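Local coordinates for protein mRNA export factor (Human herpesvirus 1, PDB 4YXP) that regulates viral gene expression, mediating nuclear export of intronless viral mRNAs, inhibiting cellular splicing and contributing to the shutoff of host protein synthesis, at residues Ser84-Phe89 with His132-Arg137; Val73-Leu78 with Trp125-Ile130. All coordinates share one frame; numbering follows the deposited sequence.

Contact 1. Residues Ser84-Phe89 with His132-Arg137; sequences SLYRTF and HNLPLR
The ring of Tyr86 carries this contact, with Leu134 over one face and the carbonyl oxygen of Pro135 at its edge, in plane. Leu134 sets CD1 on the face, 4.1 Å from the centroid of the Tyr86 ring and only 15° off the normal, a CH-pi contact; its CB sits 3.9 Å from Tyr86 CE2. CG of Tyr86 stands anti to the backbone N (chi1 -179°), on a CB that already points toward the loop. At its far end Tyr86 OH donates to Pro135 O at 2.7 Å, a short bond made 18° out of the carbonyl plane. The pyrrolidine ring of Pro135 crosses the tyrosine at about a right angle and brings CD to 3.5 Å from the same hydroxyl oxygen. NE of Arg137 meets the ring obliquely, and its CD lies 3.5 Å from Tyr86 OH, while its guanidinium is so far from the ring that any cation-pi attraction is weak. The chain of Arg137 bends at chi3, and its NH2 continues toward Phe89, where it gives a hydrogen bond to a water 2.6 Å away that in turn donates weakly to Phe89 O. Contact 1 thus lays the segment that follows helix 112-132, released through a Schellman motif at Asn133, against the C-terminal half of helix 75-91. Tyr86 also packs on Trp125 and Cys129 of helix 112-132, Phe89 rests on Pro141 and Ile142 of helix 141-144, and the ring of Phe89 meets Tyr268 of the second subunit edge-to-face.

Contact 2. Residues Val73-Leu78 with Trp125-Ile130; sequences VSWETL and WCKMCI
Trp75 and Lys127 meet at about a right angle, lysine methylenes against indole. The extended lysine chain passes the far corner of the indole, with CG 3.6 Å from Trp75 CH2 and CD and CE following beside CZ2. The backbone of the next residue is met edge-on, Met128 N lying 3.7 Å from Trp75 CH2. Leu78 packs beside it: its O lies 3.5 Å from Met128 CG, its CG is 4.2 Å from Met128 CB, and its CD1 comes to the edge of the Trp125 ring, 4.4 Å from CE3. Met128 bends at chi2 and again at chi3 (-63°), which places its CE over one face of Trp125.

Polar groups bond outside the pair or within one segment. Lys127 NZ donates to Tyr226 O. It lies 5.2 Å from the centroid of the Trp75 six-membered ring, too long for more than a weak cation-pi attraction. Trp125 NE1 is bonded to Asp140 OD2. Ser74 N-caps helix 75-91, its OG accepting from Thr77 N at 3.1 Å.

Phe269 of the second subunit, within the region important for homodimerization, packs on Val73, Leu78 and Trp125. This is helix-to-helix packing in an all-helical domain, one side of which takes part in the intertwined dimer interface.

Both contacts use helix 75-91: contact 2 joins its first turn to helix 112-132, whereas contact 1 joins its C-terminal half to the loop that leaves that helix. Contact 2 is the buried one and joins its segments without a hydrogen bond between them; contact 1 lies at the surface and adds a phenol-to-carbonyl bond and a water link, weak on the Phe89 side, to its apolar packing. Their centres are about 11 Å apart and they touch directly, through a probable hydrogen bond from Leu134 N to Cys129 O and through Trp125, which packs on both Leu85 and Tyr86. Each also reaches the second subunit, and both lie away from the zinc site.

Contact 1. Residues Ser84-Phe89 with His132-Arg137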
ATOM      1  N   SER B  84      16.016  12.885 -24.084  1.00 27.19           N
ATOM      2  CA  SER B  84      16.129  11.680 -24.900  1.00 28.79           C
ATOM      3  C   SER B  84      15.101  10.627 -24.485  1.00 26.81           C
ATOM      4  O   SER B  84      14.398  10.061 -25.322  1.00 28.20           O
ATOM      5  CB  SER B  84      17.540  11.097 -24.797  1.00 31.04           C
ATOM      6  OG  SER B  84      17.633   9.862 -25.483  1.00 32.45           O
ATOM      7  N   LEU B  85      15.024  10.360 -23.187  1.00 24.44           N
ATOM      8  CA  LEU B  85      14.083   9.369 -22.679  1.00 24.02           C
ATOM      9  C   LEU B  85      12.657   9.839 -22.944  1.00 23.86           C
ATOM     10  O   LEU B  85      11.786   9.049 -23.319  1.00 23.73           O
ATOM     11  CB  LEU B  85      14.309   9.131 -21.184  1.00 24.28           C
ATOM     12  CG  LEU B  85      13.419   8.075 -20.518  1.00 25.31           C
ATOM     13  CD1 LEU B  85      13.681   6.698 -21.101  1.00 26.39           C
ATOM     14  CD2 LEU B  85      13.634   8.067 -19.004  1.00 25.73           C
ATOM     15  N   TYR B  86      12.436  11.136 -22.746  1.00 24.42           N
ATOM     16  CA  TYR B  86      11.140  11.762 -22.983  1.00 25.29           C
ATOM     17  C   TYR B  86      10.697  11.491 -24.411  1.00 25.92           C
ATOM     18  O   TYR B  86       9.555  11.106 -24.662  1.00 26.06           O
ATOM     19  CB  TYR B  86      11.238  13.269 -22.716  1.00 26.75           C
ATOM     20  CG  TYR B  86       9.959  14.060 -22.894  1.00 27.93           C
ATOM     21  CD1 TYR B  86       9.449  14.327 -24.156  1.00 30.71           C
ATOM     22  CD2 TYR B  86       9.286  14.576 -21.796  1.00 26.90           C
ATOM     23  CE1 TYR B  86       8.288  15.062 -24.320  1.00 32.51           C
ATOM     24  CE2 TYR B  86       8.122  15.314 -21.950  1.00 28.40           C
ATOM     25  CZ  TYR B  86       7.630  15.553 -23.213  1.00 31.35           C
ATOM     26  OH  TYR B  86       6.478  16.292 -23.374  1.00 32.85           O
ATOM     27  N   ARG B  87      11.625  11.691 -25.342  1.00 26.74           N
ATOM     28  CA  ARG B  87      11.368  11.500 -26.762  1.00 28.14           C
ATOM     29  C   ARG B  87      11.012  10.040 -27.062  1.00 27.63           C
ATOM     30  O   ARG B  87      10.132   9.754 -27.872  1.00 26.79           O
ATOM     31  CB  ARG B  87      12.598  11.943 -27.566  1.00 31.50           C
ATOM     32  CG  ARG B  87      12.312  12.362 -28.990  1.00 35.99           C
ATOM     33  CD  ARG B  87      13.363  13.344 -29.508  1.00 37.13           C
ATOM     34  NE  ARG B  87      14.706  12.763 -29.563  1.00 36.99           N
ATOM     35  CZ  ARG B  87      15.741  13.132 -28.810  1.00 36.66           C
ATOM     36  NH1 ARG B  87      15.630  14.101 -27.905  1.00 34.77           N
ATOM     37  NH2 ARG B  87      16.913  12.528 -28.970  1.00 38.27           N
ATOM     38  N   THR B  88      11.694   9.119 -26.390  1.00 27.92           N
ATOM     39  CA  THR B  88      11.435   7.691 -26.548  1.00 28.68           C
ATOM     40  C   THR B  88      10.032   7.319 -26.042  1.00 27.18           C
ATOM     41  O   THR B  88       9.304   6.570 -26.701  1.00 26.82           O
ATOM     42  CB  THR B  88      12.509   6.856 -25.807  1.00 29.75           C
ATOM     43  OG1 THR B  88      13.783   7.060 -26.437  1.00 31.80           O
ATOM     44  CG2 THR B  88      12.175   5.365 -25.822  1.00 30.58           C
ATOM     45  N   PHE B  89       9.657   7.838 -24.876  1.00 26.75           N
ATOM     46  CA  PHE B  89       8.307   7.638 -24.351  1.00 27.17           C
ATOM     47  C   PHE B  89       7.253   8.126 -25.338  1.00 28.62           C
ATOM     48  O   PHE B  89       6.337   7.389 -25.699  1.00 29.12           O
ATOM     49  CB  PHE B  89       8.113   8.379 -23.023  1.00 25.67           C
ATOM     50  CG  PHE B  89       8.819   7.756 -21.847  1.00 24.05           C
ATOM     51  CD1 PHE B  89       9.209   6.426 -21.855  1.00 25.36           C
ATOM     52  CD2 PHE B  89       9.081   8.514 -20.719  1.00 22.57           C
ATOM     53  CE1 PHE B  89       9.849   5.871 -20.765  1.00 25.47           C
ATOM     54  CE2 PHE B  89       9.720   7.965 -19.627  1.00 22.53           C
ATOM     55  CZ  PHE B  89      10.106   6.643 -19.648  1.00 24.04           C
ATOM     56  N   HIS B 132      13.214  22.255 -19.285  1.00 28.60           N
ATOM     57  CA  HIS B 132      13.300  22.258 -20.742  1.00 30.30           C
ATOM     58  C   HIS B 132      12.040  22.791 -21.422  1.00 30.35           C
ATOM     59  O   HIS B 132      11.967  22.836 -22.650  1.00 30.47           O
ATOM     60  CB  HIS B 132      13.587  20.844 -21.250  1.00 31.41           C
ATOM     61  CG  HIS B 132      14.991  20.392 -21.007  1.00 30.85           C
ATOM     62  ND1 HIS B 132      16.077  20.971 -21.627  1.00 31.51           N
ATOM     63  CD2 HIS B 132      15.490  19.416 -20.211  1.00 29.25           C
ATOM     64  CE1 HIS B 132      17.185  20.372 -21.225  1.00 30.96           C
ATOM     65  NE2 HIS B 132      16.853  19.423 -20.366  1.00 29.68           N
ATOM     66  N   ASN B 133      11.052  23.186 -20.626  1.00 30.84           N
ATOM     67  CA  ASN B 133       9.792  23.694 -21.158  1.00 34.63           C
ATOM     68  C   ASN B 133       9.062  22.611 -21.949  1.00 33.65           C
ATOM     69  O   ASN B 133       8.382  22.895 -22.937  1.00 36.55           O
ATOM     70  CB  ASN B 133      10.035  24.920 -22.047  1.00 40.73           C
ATOM     71  CG  ASN B 133       8.859  25.880 -22.052  1.00 46.26           C
ATOM     72  OD1 ASN B 133       8.163  26.030 -21.046  1.00 47.18           O
ATOM     73  ND2 ASN B 133       8.631  26.534 -23.186  1.00 49.49           N
ATOM     74  N   LEU B 134       9.212  21.367 -21.510  1.00 30.73           N
ATOM     75  CA  LEU B 134       8.530  20.246 -22.134  1.00 31.45           C
ATOM     76  C   LEU B 134       7.160  20.021 -21.491  1.00 31.31           C
ATOM     77  O   LEU B 134       7.021  20.155 -20.270  1.00 30.62           O
ATOM     78  CB  LEU B 134       9.371  18.976 -22.019  1.00 31.10           C
ATOM     79  CG  LEU B 134      10.665  18.960 -22.834  1.00 32.80           C
ATOM     80  CD1 LEU B 134      11.539  17.792 -22.413  1.00 33.19           C
ATOM     81  CD2 LEU B 134      10.356  18.892 -24.320  1.00 33.56           C
ATOM     82  N   PRO B 135       6.143  19.685 -22.306  1.00 32.23           N
ATOM     83  CA  PRO B 135       4.815  19.359 -21.772  1.00 31.61           C
ATOM     84  C   PRO B 135       4.807  18.182 -20.797  1.00 31.63           C
ATOM     85  O   PRO B 135       5.504  17.194 -21.028  1.00 31.25           O
ATOM     86  CB  PRO B 135       4.011  19.006 -23.028  1.00 32.73           C
ATOM     87  CG  PRO B 135       4.678  19.743 -24.124  1.00 34.69           C
ATOM     88  CD  PRO B 135       6.137  19.735 -23.780  1.00 33.56           C
ATOM     89  N   LEU B 136       4.025  18.298 -19.726  1.00 31.37           N
ATOM     90  CA  LEU B 136       3.774  17.185 -18.812  1.00 29.62           C
ATOM     91  C   LEU B 136       2.585  16.372 -19.323  1.00 31.11           C
ATOM     92  O   LEU B 136       1.451  16.857 -19.323  1.00 32.07           O
ATOM     93  CB  LEU B 136       3.492  17.693 -17.393  1.00 28.02           C
ATOM     94  CG  LEU B 136       4.554  18.594 -16.751  1.00 28.67           C
ATOM     95  CD1 LEU B 136       4.046  19.172 -15.438  1.00 29.26           C
ATOM     96  CD2 LEU B 136       5.843  17.828 -16.533  1.00 28.20           C
ATOM     97  N   ARG B 137       2.842  15.138 -19.749  1.00 31.58           N
ATOM     98  CA  ARG B 137       1.816  14.318 -20.398  1.00 33.32           C
ATOM     99  C   ARG B 137       1.354  13.159 -19.503  1.00 30.93           C
ATOM    100  O   ARG B 137       2.184  12.443 -18.949  1.00 27.66           O
ATOM    101  CB  ARG B 137       2.350  13.763 -21.719  1.00 37.68           C
ATOM    102  CG  ARG B 137       3.074  14.797 -22.585  1.00 43.13           C
ATOM    103  CD  ARG B 137       3.749  14.167 -23.795  1.00 48.10           C
ATOM    104  NE  ARG B 137       4.462  12.937 -23.444  1.00 50.79           N
ATOM    105  CZ  ARG B 137       4.132  11.711 -23.855  1.00 52.41           C
ATOM    106  NH1 ARG B 137       3.101  11.510 -24.670  1.00 54.32           N
ATOM    107  NH2 ARG B 137       4.855  10.674 -23.455  1.00 50.80           N
TER
HETATM  108  O   HOH W   1       4.086   8.241 -23.316  1.00 33.51           O

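Contact 2. Residues Val73-Leu78 with Trp125-Ile130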
ATOM      1  N   VAL B  73      21.647   8.856 -11.308  1.00 32.51           N
ATOM      2  CA  VAL B  73      22.045   9.985 -12.138  1.00 32.37           C
ATOM      3  C   VAL B  73      22.122  11.235 -11.273  1.00 31.94           C
ATOM      4  O   VAL B  73      21.333  11.407 -10.338  1.00 32.45           O
ATOM      5  CB  VAL B  73      21.068  10.201 -13.317  1.00 30.35           C
ATOM      6  CG1 VAL B  73      21.012   8.966 -14.208  1.00 29.56           C
ATOM      7  CG2 VAL B  73      19.679  10.565 -12.812  1.00 28.86           C
ATOM      8  N   SER B  74      23.078  12.106 -11.572  1.00 30.77           N
ATOM      9  CA  SER B  74      23.102  13.424 -10.960  1.00 31.04           C
ATOM     10  C   SER B  74      21.990  14.261 -11.582  1.00 29.33           C
ATOM     11  O   SER B  74      21.444  13.902 -12.632  1.00 27.23           O
ATOM     12  CB  SER B  74      24.457  14.101 -11.158  1.00 33.69           C
ATOM     13  OG  SER B  74      24.652  14.437 -12.520  1.00 32.45           O
ATOM     14  N   TRP B  75      21.653  15.374 -10.942  1.00 29.13           N
ATOM     15  CA  TRP B  75      20.685  16.305 -11.510  1.00 29.17           C
ATOM     16  C   TRP B  75      21.170  16.796 -12.876  1.00 29.56           C
ATOM     17  O   TRP B  75      20.385  16.944 -13.810  1.00 28.19           O
ATOM     18  CB  TRP B  75      20.458  17.489 -10.569  1.00 30.91           C
ATOM     19  CG  TRP B  75      19.712  18.621 -11.200  1.00 31.32           C
ATOM     20  CD1 TRP B  75      20.188  19.879 -11.452  1.00 32.76           C
ATOM     21  CD2 TRP B  75      18.361  18.602 -11.675  1.00 29.63           C
ATOM     22  NE1 TRP B  75      19.213  20.642 -12.048  1.00 31.55           N
ATOM     23  CE2 TRP B  75      18.083  19.881 -12.198  1.00 30.44           C
ATOM     24  CE3 TRP B  75      17.358  17.628 -11.709  1.00 26.89           C
ATOM     25  CZ2 TRP B  75      16.846  20.210 -12.744  1.00 30.26           C
ATOM     26  CZ3 TRP B  75      16.132  17.958 -12.251  1.00 25.35           C
ATOM     27  CH2 TRP B  75      15.887  19.239 -12.762  1.00 27.23           C
ATOM     28  N   GLU B  76      22.472  17.038 -12.985  1.00 31.48           N
ATOM     29  CA  GLU B  76      23.057  17.542 -14.228  1.00 32.46           C
ATOM     30  C   GLU B  76      22.900  16.526 -15.362  1.00 30.58           C
ATOM     31  O   GLU B  76      22.618  16.893 -16.502  1.00 30.93           O
ATOM     32  CB  GLU B  76      24.538  17.885 -14.025  1.00 36.94           C
ATOM     33  CG  GLU B  76      24.785  19.175 -13.240  1.00 42.59           C
ATOM     34  CD  GLU B  76      24.369  19.078 -11.777  1.00 46.75           C
ATOM     35  OE1 GLU B  76      24.399  17.962 -11.211  1.00 46.12           O
ATOM     36  OE2 GLU B  76      24.012  20.124 -11.192  1.00 50.06           O
ATOM     37  N   THR B  77      23.079  15.250 -15.042  1.00 29.81           N
ATOM     38  CA  THR B  77      22.930  14.183 -16.028  1.00 30.39           C
ATOM     39  C   THR B  77      21.468  14.031 -16.452  1.00 28.19           C
ATOM     40  O   THR B  77      21.174  13.799 -17.628  1.00 27.22           O
ATOM     41  CB  THR B  77      23.456  12.836 -15.476  1.00 31.70           C
ATOM     42  OG1 THR B  77      24.871  12.925 -15.275  1.00 32.55           O
ATOM     43  CG2 THR B  77      23.161  11.682 -16.436  1.00 32.36           C
ATOM     44  N   LEU B  78      20.551  14.161 -15.500  1.00 26.88           N
ATOM     45  CA  LEU B  78      19.129  14.058 -15.803  1.00 25.76           C
ATOM     46  C   LEU B  78      18.709  15.201 -16.729  1.00 24.31           C
ATOM     47  O   LEU B  78      17.907  15.015 -17.646  1.00 23.08           O
ATOM     48  CB  LEU B  78      18.304  14.069 -14.511  1.00 25.83           C
ATOM     49  CG  LEU B  78      16.780  13.948 -14.633  1.00 25.31           C
ATOM     50  CD1 LEU B  78      16.364  12.698 -15.392  1.00 23.17           C
ATOM     51  CD2 LEU B  78      16.150  13.950 -13.250  1.00 26.36           C
ATOM     52  N   TRP B 125      11.718  14.219 -12.410  1.00 20.44           N
ATOM     53  CA  TRP B 125      11.334  14.111 -13.818  1.00 22.45           C
ATOM     54  C   TRP B 125      10.502  15.323 -14.227  1.00 23.39           C
ATOM     55  O   TRP B 125      10.738  15.926 -15.274  1.00 23.54           O
ATOM     56  CB  TRP B 125      10.554  12.814 -14.061  1.00 22.97           C
ATOM     57  CG  TRP B 125      10.106  12.605 -15.482  1.00 23.86           C
ATOM     58  CD1 TRP B 125       8.833  12.722 -15.968  1.00 25.81           C
ATOM     59  CD2 TRP B 125      10.928  12.229 -16.597  1.00 24.20           C
ATOM     60  NE1 TRP B 125       8.815  12.444 -17.317  1.00 25.98           N
ATOM     61  CE2 TRP B 125      10.087  12.140 -17.725  1.00 24.74           C
ATOM     62  CE3 TRP B 125      12.293  11.963 -16.749  1.00 25.74           C
ATOM     63  CZ2 TRP B 125      10.568  11.797 -18.989  1.00 25.57           C
ATOM     64  CZ3 TRP B 125      12.768  11.622 -18.006  1.00 26.86           C
ATOM     65  CH2 TRP B 125      11.906  11.543 -19.107  1.00 26.24           C
ATOM     66  N   CYS B 126       9.533  15.683 -13.390  1.00 22.98           N
ATOM     67  CA  CYS B 126       8.722  16.870 -13.635  1.00 23.50           C
ATOM     68  C   CYS B 126       9.588  18.126 -13.668  1.00 23.49           C
ATOM     69  O   CYS B 126       9.377  19.012 -14.495  1.00 23.74           O
ATOM     70  CB  CYS B 126       7.635  17.016 -12.569  1.00 25.41           C
ATOM     71  SG  CYS B 126       6.288  15.831 -12.733  1.00 26.26           S
ATOM     72  N   LYS B 127      10.562  18.205 -12.766  1.00 23.86           N
ATOM     73  CA  LYS B 127      11.411  19.387 -12.693  1.00 24.45           C
ATOM     74  C   LYS B 127      12.283  19.488 -13.941  1.00 25.35           C
ATOM     75  O   LYS B 127      12.581  20.586 -14.416  1.00 26.14           O
ATOM     76  CB  LYS B 127      12.289  19.370 -11.437  1.00 23.97           C
ATOM     77  CG  LYS B 127      12.987  20.704 -11.208  1.00 24.45           C
ATOM     78  CD  LYS B 127      13.874  20.723  -9.975  1.00 25.91           C
ATOM     79  CE  LYS B 127      14.573  22.074  -9.855  1.00 28.69           C
ATOM     80  NZ  LYS B 127      15.385  22.209  -8.619  1.00 29.43           N
ATOM     81  N   MET B 128      12.683  18.339 -14.472  1.00 25.62           N
ATOM     82  CA  MET B 128      13.485  18.304 -15.690  1.00 27.27           C
ATOM     83  C   MET B 128      12.654  18.776 -16.883  1.00 27.19           C
ATOM     84  O   MET B 128      13.136  19.546 -17.717  1.00 27.84           O
ATOM     85  CB  MET B 128      14.032  16.891 -15.926  1.00 27.51           C
ATOM     86  CG  MET B 128      14.844  16.729 -17.213  1.00 28.58           C
ATOM     87  SD  MET B 128      13.840  16.468 -18.694  1.00 28.37           S
ATOM     88  CE  MET B 128      13.051  14.905 -18.316  1.00 27.72           C
ATOM     89  N   CYS B 129      11.405  18.322 -16.961  1.00 26.30           N
ATOM     90  CA  CYS B 129      10.510  18.736 -18.041  1.00 26.73           C
ATOM     91  C   CYS B 129      10.306  20.247 -18.015  1.00 25.95           C
ATOM     92  O   CYS B 129      10.353  20.914 -19.053  1.00 25.38           O
ATOM     93  CB  CYS B 129       9.155  18.027 -17.930  1.00 27.50           C
ATOM     94  SG  CYS B 129       9.171  16.255 -18.327  1.00 27.44           S
ATOM     95  N   ILE B 130      10.074  20.775 -16.817  1.00 25.55           N
ATOM     96  CA  ILE B 130       9.855  22.202 -16.623  1.00 27.81           C
ATOM     97  C   ILE B 130      11.094  22.988 -17.034  1.00 28.71           C
ATOM     98  O   ILE B 130      10.991  24.027 -17.686  1.00 29.34           O
ATOM     99  CB  ILE B 130       9.462  22.493 -15.158  1.00 29.22           C
ATOM    100  CG1 ILE B 130       8.061  21.942 -14.886  1.00 29.37           C
ATOM    101  CG2 ILE B 130       9.524  23.995 -14.854  1.00 33.00           C
ATOM    102  CD1 ILE B 130       7.610  22.043 -13.443  1.00 30.86           C
TER